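Local coordinates for protein putative sulfatase yidJ (Bacteroides fragilis, PDB 2QZU) that is a putative sulfatase of the alkaline phosphatase clan that probably hydrolyses sulfate esters, as an arylsulfatase would, with the help of a bound metal ion, at residues D144-R149 with G173-H178; N97-T102 with V152-W157; H178-Y183 with Y195-G200. All blocks are in the same frame, centred on the assembly; numbering follows the deposited sequence.

Interaction 1: residues D144-R149 with G173-H178; sequences DTYNNR and GTYDYH
Asn147 reaches across to the backbone of Thr174: its ND2 gives a hydrogen bond of 2.8 Å to Thr174 O. The acceptor lies in the plane of the amide, while the donor stands above the carbonyl plane. The other end of that amide is held too, because Thr145 OG1 donates to Asn147 OD1 within the same turn, and the two bonds together fix the rotation of the amide. The second bond across the contact runs the other way, from Asp176 N to Tyr146 OH at 2.9 Å. That phenol oxygen also donates to a water at a short 2.5 Å from Tyr146 OH, and the water in turn donates a hydrogen bond to Asp176 OD2, so one hydroxyl is tied to both the backbone and the carboxylate of Asp176.

Beside these bonds the two tyrosine rings meet in an offset edge-to-face pair, planes 72° apart. The CD1-CE1 edge of Tyr146 comes down over a face of Tyr175, with Tyr146 CE1 3.4 Å from Tyr175 CD1. Asn147 CB rests on one face of the Tyr146 ring, toward its rim. Further out, Thr145 CB lies at the edge of the Tyr175 ring.

Residues 146-148 form a short 3-10 turn in the long connection from strand 126-130 to strand 168-172, an edge strand of the main sheet within this chain. The loop that follows this strand supplies Thr174, Tyr175 and Asp176. Tyr175 and Thr145 also pack on the little hairpin of strands 182-183 and 194-195, while Lys24 of the second subunit bonds to Tyr146 O.

Interaction 2: residues N97-T102 with V152-W157; sequences NCNSET and VAWNEW
Asn99 lays its side chain alongside the indole of Trp154, the two pointing the same way. Its CA starts 3.1 Å from Ala153 O. From there CB stands over the indole face, 3.9 Å from the centroid of the five-membered ring and only 13° off the normal, a CH-pi contact; on another side the same CB meets Val152 CG1. CG occupies the crowded position between backbone N and carbonyl carbon (chi1 58°), and the amide plane beyond it is turned 64° from the indole. ND2 lies over the six-membered ring, with Asn99 ND2 3.6 Å from Trp154 CH2. OD1 turns back to its own chain and takes the N-H of Thr102 at 2.9 Å, an Asx motif, plus a weaker bond from Glu101 N.

Next door, Ser100 and Ala153 pair reciprocally. Ser100 N donates to Ala153 O at 2.8 Å, in the carbonyl plane, and Ala153 N donates to Ser100 OG, also at 2.8 Å. Ser100 OG packs against Val152 CG1 as well. At the far end of the indole, Asn97 CB touches Trp154 CZ3 at 3.6 Å, and Trp154 also packs on Gln22 of the second subunit. Asn97 packs on Ser76, the predicted 3-oxoalanine position, unmodified here, which is consistent with this edge of the contact lying near the active site.

The chemistry is that of two irregular loops without a shared strand: Ser100 satisfies both polar backbone atoms of Ala153 across the gap, Asn99 OD1 holds its own turn, and the Asn99 methylene caps the apolar indole face.

Interaction 3: residues H178-Y183 with Y195-G200; sequences HLKPMY and YVNQWG
Tyr195 and Met182 face each other as the non-hydrogen-bonded pair of a small antiparallel beta hairpin, strands 182-183 and 194-195, their CA atoms 4.2 Å apart. Both side chains stand on the same face of this ribbon. The selenomethionine at 182 lays its CB against Tyr195 CD1 at 3.6 Å, and the extended side chain of Lys180 crosses Tyr195 obliquely. Lys180 NZ lies over the ring face, 4.8 Å from the Tyr195 centroid and 23° off the normal: a cation-pi contact. Lys180 CE closes on Tyr195 CB on the way.

Val196 continues the pairing by donating its N-H to Pro181 O at 3.0 Å, nearly in line with the carbonyl. Its CG2 touches the Tyr183 ring, whose hydroxyl is bonded to Glu204 of helix 200-213, and Val196 O takes a CA-H...O contact from Lys180 CA. Asn197 is the centre of an inverse gamma turn, closed by a weak bond from Gln198 N to Val196 O; the Asn197 side chain runs beside that of Lys180, pointing the same way. Gln198 then contributes chiefly its carbonyl, with Gln198 O 3.1 Å from Pro181 CD.

Trp199, at the N-cap position of helix 200-213, brings the CD1-NE1 side of its indole to the CB of His178, and its CD1 meets Leu179 CD2; NE1 itself is bonded to Leu237 O. Gly200 opens the helix, its CA 3.9 Å from Pro181 CG. The helix start is fastened by Gly200 N, which donates to His178 O at 3.0 Å, in the plane of that carbonyl.

Interaction 1 sits between the other two, its centre about 10 Å from that of interaction 2 and 11 Å from that of interaction 3, whereas the centres of interactions 2 and 3 lie about 20 Å apart. Asn148 OD1 joins the first two, probably accepting from Asn155 N at 2.8 Å and from Trp154 N. Tyr175 OH reaches the third, 2.8 Å from Lys180 O, and His178 belongs to both. The methyl CE of Met182 packs on Thr145 and Tyr175, although its exact position is doubtful. Interaction 2 touches Ser76, the predicted formylglycine site, through Asn97; interactions 1 and 2 also both touch the second subunit.

Interaction 1: residues D144-R149 with G173-H178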
loop_
_atom_site.group_PDB
_atom_site.type_symbol
_atom_site.label_atom_id
_atom_site.label_comp_id
_atom_site.label_asym_id
_atom_site.label_seq_id
_atom_site.Cartn_x
_atom_site.Cartn_y
_atom_site.Cartn_z
ATOM N N ASP A 144 -12.696 11.339 -10.294
ATOM C CA ASP A 144 -12.144 9.997 -10.448
ATOM C C ASP A 144 -10.694 9.689 -10.060
ATOM O O ASP A 144 -9.877 9.349 -10.919
ATOM C CB ASP A 144 -12.401 9.534 -11.890
ATOM C CG ASP A 144 -12.138 8.054 -12.090
ATOM O OD1 ASP A 144 -12.491 7.262 -11.192
ATOM O OD2 ASP A 144 -11.591 7.683 -13.152
ATOM N N THR A 145 -10.373 9.800 -8.771
ATOM C CA THR A 145 -9.036 9.443 -8.287
ATOM C C THR A 145 -9.228 8.314 -7.276
ATOM O O THR A 145 -10.310 8.170 -6.705
ATOM C CB THR A 145 -8.285 10.630 -7.628
ATOM O OG1 THR A 145 -9.105 11.231 -6.625
ATOM C CG2 THR A 145 -7.905 11.662 -8.684
ATOM N N TYR A 146 -8.185 7.517 -7.056
ATOM C CA TYR A 146 -8.282 6.363 -6.161
ATOM C C TYR A 146 -8.824 6.622 -4.757
ATOM O O TYR A 146 -9.556 5.789 -4.214
ATOM C CB TYR A 146 -6.924 5.656 -6.047
ATOM C CG TYR A 146 -6.000 6.288 -5.038
ATOM C CD1 TYR A 146 -5.236 7.403 -5.373
ATOM C CD2 TYR A 146 -5.955 5.822 -3.722
ATOM C CE1 TYR A 146 -4.457 8.046 -4.422
ATOM C CE2 TYR A 146 -5.186 6.458 -2.766
ATOM C CZ TYR A 146 -4.441 7.576 -3.124
ATOM O OH TYR A 146 -3.720 8.262 -2.184
ATOM N N ASN A 147 -8.469 7.760 -4.162
ATOM C CA ASN A 147 -8.921 8.069 -2.810
ATOM C C ASN A 147 -10.349 8.596 -2.717
ATOM O O ASN A 147 -10.761 9.121 -1.683
ATOM C CB ASN A 147 -7.941 9.032 -2.124
ATOM C CG ASN A 147 -7.672 10.299 -2.930
ATOM O OD1 ASN A 147 -7.950 10.375 -4.128
ATOM N ND2 ASN A 147 -7.101 11.300 -2.266
ATOM N N ASN A 148 -11.101 8.445 -3.802
ATOM C CA ASN A 148 -12.493 8.872 -3.834
ATOM C C ASN A 148 -13.398 7.672 -4.078
ATOM O O ASN A 148 -14.614 7.812 -4.221
ATOM C CB ASN A 148 -12.712 9.928 -4.914
ATOM C CG ASN A 148 -12.293 11.310 -4.462
ATOM O OD1 ASN A 148 -11.787 11.488 -3.349
ATOM N ND2 ASN A 148 -12.506 12.299 -5.319
ATOM N N ARG A 149 -12.790 6.492 -4.129
ATOM C CA ARG A 149 -13.526 5.247 -4.320
ATOM C C ARG A 149 -13.821 4.683 -2.934
ATOM O O ARG A 149 -12.981 4.755 -2.035
ATOM C CB ARG A 149 -12.689 4.231 -5.104
ATOM C CG ARG A 149 -12.358 4.620 -6.538
ATOM C CD ARG A 149 -13.613 4.779 -7.389
ATOM N NE ARG A 149 -13.293 5.088 -8.782
ATOM C CZ ARG A 149 -13.123 4.177 -9.737
ATOM N NH1 ARG A 149 -13.247 2.886 -9.458
ATOM N NH2 ARG A 149 -12.829 4.556 -10.975
ATOM N N GLY A 173 -6.519 18.409 -4.313
ATOM C CA GLY A 173 -7.048 18.396 -2.956
ATOM C C GLY A 173 -6.076 17.609 -2.099
ATOM O O GLY A 173 -5.330 18.177 -1.305
ATOM N N THR A 174 -6.110 16.288 -2.243
ATOM C CA THR A 174 -5.171 15.411 -1.555
ATOM C C THR A 174 -5.085 14.141 -2.394
ATOM O O THR A 174 -6.056 13.752 -3.044
ATOM C CB THR A 174 -5.568 15.118 -0.080
ATOM O OG1 THR A 174 -4.433 14.560 0.604
ATOM C CG2 THR A 174 -6.742 14.160 0.006
ATOM N N TYR A 175 -3.909 13.522 -2.407
ATOM C CA TYR A 175 -3.644 12.330 -3.217
ATOM C C TYR A 175 -2.249 11.898 -2.782
ATOM O O TYR A 175 -1.317 12.708 -2.815
ATOM C CB TYR A 175 -3.641 12.735 -4.691
ATOM C CG TYR A 175 -3.312 11.641 -5.678
ATOM C CD1 TYR A 175 -4.319 10.879 -6.275
ATOM C CD2 TYR A 175 -1.993 11.410 -6.063
ATOM C CE1 TYR A 175 -4.011 9.918 -7.243
ATOM C CE2 TYR A 175 -1.680 10.458 -7.017
ATOM C CZ TYR A 175 -2.686 9.721 -7.606
ATOM O OH TYR A 175 -2.359 8.812 -8.584
ATOM N N ASP A 176 -2.089 10.624 -2.425
ATOM C CA ASP A 176 -0.814 10.169 -1.887
ATOM C C ASP A 176 0.056 9.171 -2.634
ATOM O O ASP A 176 1.009 8.647 -2.057
ATOM C CB ASP A 176 -1.041 9.667 -0.457
ATOM C CG ASP A 176 -1.864 10.639 0.376
ATOM O OD1 ASP A 176 -1.709 11.860 0.179
ATOM O OD2 ASP A 176 -2.661 10.193 1.228
ATOM N N TYR A 177 -0.256 8.899 -3.899
ATOM C CA TYR A 177 0.577 7.991 -4.681
ATOM C C TYR A 177 1.599 8.917 -5.352
ATOM O O TYR A 177 1.421 9.341 -6.493
ATOM C CB TYR A 177 -0.260 7.254 -5.730
ATOM C CG TYR A 177 0.535 6.217 -6.485
ATOM C CD1 TYR A 177 0.909 5.018 -5.875
ATOM C CD2 TYR A 177 0.969 6.462 -7.785
ATOM C CE1 TYR A 177 1.703 4.089 -6.543
ATOM C CE2 TYR A 177 1.761 5.542 -8.464
ATOM C CZ TYR A 177 2.128 4.361 -7.836
ATOM O OH TYR A 177 2.933 3.465 -8.501
ATOM N N HIS A 178 2.663 9.229 -4.613
ATOM C CA HIS A 178 3.712 10.154 -5.055
ATOM C C HIS A 178 4.398 9.887 -6.389
ATOM O O HIS A 178 4.885 10.823 -7.031
ATOM C CB HIS A 178 4.790 10.252 -3.977
ATOM C CG HIS A 178 4.253 10.535 -2.611
ATOM N ND1 HIS A 178 4.723 9.897 -1.481
ATOM C CD2 HIS A 178 3.299 11.397 -2.186
ATOM C CE1 HIS A 178 4.080 10.353 -0.422
ATOM N NE2 HIS A 178 3.211 11.264 -0.820
HETATM O O HOH W 1 -4.704 8.465 0.073
#

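Interaction 2: residues N97-T102 with V152-W157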
loop_
_atom_site.group_PDB
_atom_site.type_symbol
_atom_site.label_atom_id
_atom_site.label_comp_id
_atom_site.label_asym_id
_atom_site.label_seq_id
_atom_site.Cartn_x
_atom_site.Cartn_y
_atom_site.Cartn_z
ATOM N N ASN A 97 -10.284 16.963 8.891
ATOM C CA ASN A 97 -9.810 16.842 7.513
ATOM C C ASN A 97 -10.983 17.009 6.566
ATOM O O ASN A 97 -12.117 16.654 6.897
ATOM C CB ASN A 97 -9.197 15.461 7.251
ATOM C CG ASN A 97 -7.752 15.362 7.699
ATOM O OD1 ASN A 97 -7.334 14.339 8.240
ATOM N ND2 ASN A 97 -6.984 16.417 7.468
ATOM N N CYS A 98 -10.709 17.547 5.385
ATOM C CA CYS A 98 -11.751 17.695 4.391
ATOM C C CYS A 98 -11.892 16.333 3.730
ATOM O O CYS A 98 -10.907 15.739 3.290
ATOM C CB CYS A 98 -11.369 18.747 3.346
ATOM S SG CYS A 98 -11.245 20.425 4.011
ATOM N N ASN A 99 -13.119 15.828 3.717
ATOM C CA ASN A 99 -13.455 14.553 3.100
ATOM C C ASN A 99 -14.976 14.475 3.128
ATOM O O ASN A 99 -15.632 15.337 3.719
ATOM C CB ASN A 99 -12.822 13.363 3.850
ATOM C CG ASN A 99 -13.229 13.293 5.316
ATOM O OD1 ASN A 99 -14.402 13.411 5.654
ATOM N ND2 ASN A 99 -12.250 13.083 6.193
ATOM N N SER A 100 -15.544 13.457 2.496
ATOM C CA SER A 100 -16.997 13.337 2.451
ATOM C C SER A 100 -17.672 13.109 3.801
ATOM O O SER A 100 -18.871 13.343 3.939
ATOM C CB SER A 100 -17.403 12.237 1.465
ATOM O OG SER A 100 -16.855 10.990 1.830
ATOM N N GLU A 101 -16.914 12.658 4.796
ATOM C CA GLU A 101 -17.477 12.422 6.123
ATOM C C GLU A 101 -17.727 13.746 6.850
ATOM O O GLU A 101 -18.715 13.895 7.566
ATOM C CB GLU A 101 -16.529 11.552 6.959
ATOM C CG GLU A 101 -16.999 11.308 8.387
ATOM C CD GLU A 101 -16.034 10.449 9.189
ATOM O OE1 GLU A 101 -14.890 10.893 9.432
ATOM O OE2 GLU A 101 -16.421 9.326 9.574
ATOM N N THR A 102 -16.829 14.708 6.657
ATOM C CA THR A 102 -16.957 16.002 7.318
ATOM C C THR A 102 -17.673 17.048 6.471
ATOM O O THR A 102 -18.077 18.094 6.980
ATOM C CB THR A 102 -15.575 16.556 7.706
ATOM O OG1 THR A 102 -14.803 16.784 6.520
ATOM C CG2 THR A 102 -14.840 15.567 8.598
ATOM N N VAL A 152 -15.683 6.687 1.789
ATOM C CA VAL A 152 -15.286 8.074 2.019
ATOM C C VAL A 152 -14.344 8.644 0.957
ATOM O O VAL A 152 -13.300 8.055 0.660
ATOM C CB VAL A 152 -14.611 8.218 3.407
ATOM C CG1 VAL A 152 -14.212 9.663 3.650
ATOM C CG2 VAL A 152 -15.563 7.729 4.502
ATOM N N ALA A 153 -14.720 9.798 0.404
ATOM C CA ALA A 153 -13.932 10.490 -0.622
ATOM C C ALA A 153 -13.117 11.605 0.026
ATOM O O ALA A 153 -13.593 12.274 0.946
ATOM C CB ALA A 153 -14.852 11.070 -1.691
ATOM N N TRP A 154 -11.903 11.822 -0.477
ATOM C CA TRP A 154 -11.007 12.826 0.092
ATOM C C TRP A 154 -10.532 13.936 -0.837
ATOM O O TRP A 154 -10.119 15.000 -0.379
ATOM C CB TRP A 154 -9.757 12.137 0.652
ATOM C CG TRP A 154 -9.993 11.328 1.880
ATOM C CD1 TRP A 154 -10.718 10.177 1.980
ATOM C CD2 TRP A 154 -9.536 11.635 3.200
ATOM N NE1 TRP A 154 -10.745 9.747 3.286
ATOM C CE2 TRP A 154 -10.027 10.626 4.058
ATOM C CE3 TRP A 154 -8.759 12.668 3.747
ATOM C CZ2 TRP A 154 -9.770 10.615 5.432
ATOM C CZ3 TRP A 154 -8.502 12.660 5.115
ATOM C CH2 TRP A 154 -9.007 11.640 5.941
ATOM N N ASN A 155 -10.584 13.688 -2.140
ATOM C CA ASN A 155 -10.078 14.649 -3.105
ATOM C C ASN A 155 -11.170 15.424 -3.828
ATOM O O ASN A 155 -12.191 14.866 -4.224
ATOM C CB ASN A 155 -9.172 13.897 -4.085
ATOM C CG ASN A 155 -8.479 14.805 -5.076
ATOM O OD1 ASN A 155 -7.948 15.858 -4.722
ATOM N ND2 ASN A 155 -8.463 14.385 -6.330
ATOM N N GLU A 156 -10.950 16.726 -3.977
ATOM C CA GLU A 156 -11.913 17.588 -4.645
ATOM C C GLU A 156 -11.202 18.721 -5.390
ATOM O O GLU A 156 -10.086 19.104 -5.046
ATOM C CB GLU A 156 -12.899 18.156 -3.617
ATOM C CG GLU A 156 -13.985 19.054 -4.201
ATOM C CD GLU A 156 -14.769 18.380 -5.321
ATOM O OE1 GLU A 156 -15.500 17.403 -5.046
ATOM O OE2 GLU A 156 -14.648 18.826 -6.481
ATOM N N TRP A 157 -11.857 19.234 -6.422
ATOM C CA TRP A 157 -11.332 20.320 -7.241
ATOM C C TRP A 157 -11.556 21.655 -6.537
ATOM O O TRP A 157 -12.506 21.804 -5.768
ATOM C CB TRP A 157 -12.072 20.321 -8.589
ATOM C CG TRP A 157 -11.685 21.409 -9.564
ATOM C CD1 TRP A 157 -10.438 21.658 -10.071
ATOM C CD2 TRP A 157 -12.569 22.335 -10.212
ATOM N NE1 TRP A 157 -10.493 22.675 -10.994
ATOM C CE2 TRP A 157 -11.789 23.109 -11.101
ATOM C CE3 TRP A 157 -13.947 22.585 -10.130
ATOM C CZ2 TRP A 157 -12.340 24.116 -11.902
ATOM C CZ3 TRP A 157 -14.496 23.587 -10.926
ATOM C CH2 TRP A 157 -13.691 24.340 -11.801
#

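Interaction 3: residues H178-Y183 with Y195-G200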
loop_
_atom_site.group_PDB
_atom_site.type_symbol
_atom_site.label_atom_id
_atom_site.label_comp_id
_atom_site.label_asym_id
_atom_site.label_seq_id
_atom_site.Cartn_x
_atom_site.Cartn_y
_atom_site.Cartn_z
ATOM N N HIS A 178 2.663 9.229 -4.613
ATOM C CA HIS A 178 3.712 10.154 -5.055
ATOM C C HIS A 178 4.398 9.887 -6.389
ATOM O O HIS A 178 4.885 10.823 -7.031
ATOM C CB HIS A 178 4.790 10.252 -3.977
ATOM C CG HIS A 178 4.253 10.535 -2.611
ATOM N ND1 HIS A 178 4.723 9.897 -1.481
ATOM C CD2 HIS A 178 3.299 11.397 -2.186
ATOM C CE1 HIS A 178 4.080 10.353 -0.422
ATOM N NE2 HIS A 178 3.211 11.264 -0.820
ATOM N N LEU A 179 4.448 8.623 -6.799
ATOM C CA LEU A 179 5.108 8.244 -8.048
ATOM C C LEU A 179 4.325 8.600 -9.311
ATOM O O LEU A 179 4.880 8.598 -10.409
ATOM C CB LEU A 179 5.421 6.746 -8.038
ATOM C CG LEU A 179 6.291 6.258 -6.874
ATOM C CD1 LEU A 179 6.430 4.745 -6.926
ATOM C CD2 LEU A 179 7.650 6.928 -6.934
ATOM N N LYS A 180 3.037 8.889 -9.159
ATOM C CA LYS A 180 2.201 9.284 -10.289
ATOM C C LYS A 180 1.129 10.237 -9.771
ATOM O O LYS A 180 -0.055 9.907 -9.749
ATOM C CB LYS A 180 1.544 8.068 -10.945
ATOM C CG LYS A 180 0.827 8.412 -12.251
ATOM C CD LYS A 180 0.015 7.239 -12.790
ATOM C CE LYS A 180 -0.680 7.611 -14.096
ATOM N NZ LYS A 180 -1.575 6.531 -14.602
ATOM N N PRO A 181 1.538 11.442 -9.345
ATOM C CA PRO A 181 0.621 12.455 -8.816
ATOM C C PRO A 181 -0.287 13.037 -9.889
ATOM O O PRO A 181 -0.024 12.890 -11.080
ATOM C CB PRO A 181 1.569 13.500 -8.242
ATOM C CG PRO A 181 2.703 13.469 -9.223
ATOM C CD PRO A 181 2.912 11.971 -9.424
HETATM N N MSE A 182 -1.370 13.678 -9.462
HETATM C CA MSE A 182 -2.280 14.318 -10.401
HETATM C C MSE A 182 -2.452 15.774 -10.005
HETATM O O MSE A 182 -2.237 16.151 -8.847
HETATM C CB MSE A 182 -3.634 13.590 -10.462
HETATM C CG MSE A 182 -4.218 13.168 -9.136
HETATM SE SE MSE A 182 -5.009 14.629 -8.172
HETATM C CE MSE A 182 -5.908 13.650 -6.790
ATOM N N TYR A 183 -2.830 16.594 -10.980
ATOM C CA TYR A 183 -2.992 18.022 -10.766
ATOM C C TYR A 183 -4.039 18.600 -11.694
ATOM O O TYR A 183 -4.434 17.980 -12.687
ATOM C CB TYR A 183 -1.681 18.758 -11.077
ATOM C CG TYR A 183 -0.478 18.293 -10.298
ATOM C CD1 TYR A 183 -0.151 18.874 -9.072
ATOM C CD2 TYR A 183 0.313 17.246 -10.766
ATOM C CE1 TYR A 183 0.934 18.421 -8.329
ATOM C CE2 TYR A 183 1.396 16.779 -10.031
ATOM C CZ TYR A 183 1.702 17.367 -8.814
ATOM O OH TYR A 183 2.755 16.890 -8.076
ATOM N N TYR A 195 -2.372 13.304 -14.923
ATOM C CA TYR A 195 -1.375 12.587 -14.145
ATOM C C TYR A 195 0.007 12.880 -14.721
ATOM O O TYR A 195 0.144 13.159 -15.914
ATOM C CB TYR A 195 -1.636 11.080 -14.207
ATOM C CG TYR A 195 -2.831 10.614 -13.413
ATOM C CD1 TYR A 195 -2.758 10.462 -12.027
ATOM C CD2 TYR A 195 -4.041 10.323 -14.049
ATOM C CE1 TYR A 195 -3.860 10.033 -11.295
ATOM C CE2 TYR A 195 -5.149 9.894 -13.324
ATOM C CZ TYR A 195 -5.051 9.752 -11.951
ATOM O OH TYR A 195 -6.147 9.333 -11.237
ATOM N N VAL A 196 1.019 12.819 -13.865
ATOM C CA VAL A 196 2.402 13.049 -14.262
ATOM C C VAL A 196 3.239 11.831 -13.856
ATOM O O VAL A 196 3.121 11.337 -12.738
ATOM C CB VAL A 196 2.980 14.303 -13.564
ATOM C CG1 VAL A 196 4.424 14.508 -13.978
ATOM C CG2 VAL A 196 2.144 15.528 -13.916
ATOM N N ASN A 197 4.081 11.348 -14.768
ATOM C CA ASN A 197 4.931 10.194 -14.485
ATOM C C ASN A 197 6.274 10.677 -13.952
ATOM O O ASN A 197 7.316 10.496 -14.578
ATOM C CB ASN A 197 5.128 9.360 -15.757
ATOM C CG ASN A 197 3.867 8.610 -16.169
ATOM O OD1 ASN A 197 3.750 8.146 -17.303
ATOM N ND2 ASN A 197 2.922 8.477 -15.242
ATOM N N GLN A 198 6.228 11.302 -12.781
ATOM C CA GLN A 198 7.410 11.843 -12.127
ATOM C C GLN A 198 7.077 11.992 -10.647
ATOM O O GLN A 198 5.913 12.177 -10.294
ATOM C CB GLN A 198 7.755 13.205 -12.741
ATOM C CG GLN A 198 8.899 13.944 -12.074
ATOM C CD GLN A 198 9.412 15.100 -12.919
ATOM O OE1 GLN A 198 8.632 15.860 -13.494
ATOM N NE2 GLN A 198 10.731 15.237 -12.997
ATOM N N TRP A 199 8.088 11.907 -9.788
ATOM C CA TRP A 199 7.856 12.031 -8.351
ATOM C C TRP A 199 7.299 13.425 -8.065
ATOM O O TRP A 199 7.807 14.417 -8.579
ATOM C CB TRP A 199 9.164 11.792 -7.582
ATOM C CG TRP A 199 8.982 11.568 -6.097
ATOM C CD1 TRP A 199 8.071 10.741 -5.493
ATOM C CD2 TRP A 199 9.763 12.138 -5.041
ATOM N NE1 TRP A 199 8.240 10.764 -4.125
ATOM C CE2 TRP A 199 9.273 11.615 -3.822
ATOM C CE3 TRP A 199 10.834 13.044 -5.007
ATOM C CZ2 TRP A 199 9.816 11.965 -2.578
ATOM C CZ3 TRP A 199 11.377 13.393 -3.769
ATOM C CH2 TRP A 199 10.866 12.853 -2.573
ATOM N N GLY A 200 6.250 13.486 -7.251
ATOM C CA GLY A 200 5.616 14.754 -6.927
ATOM C C GLY A 200 6.532 15.945 -6.705
ATOM O O GLY A 200 6.442 16.931 -7.441
#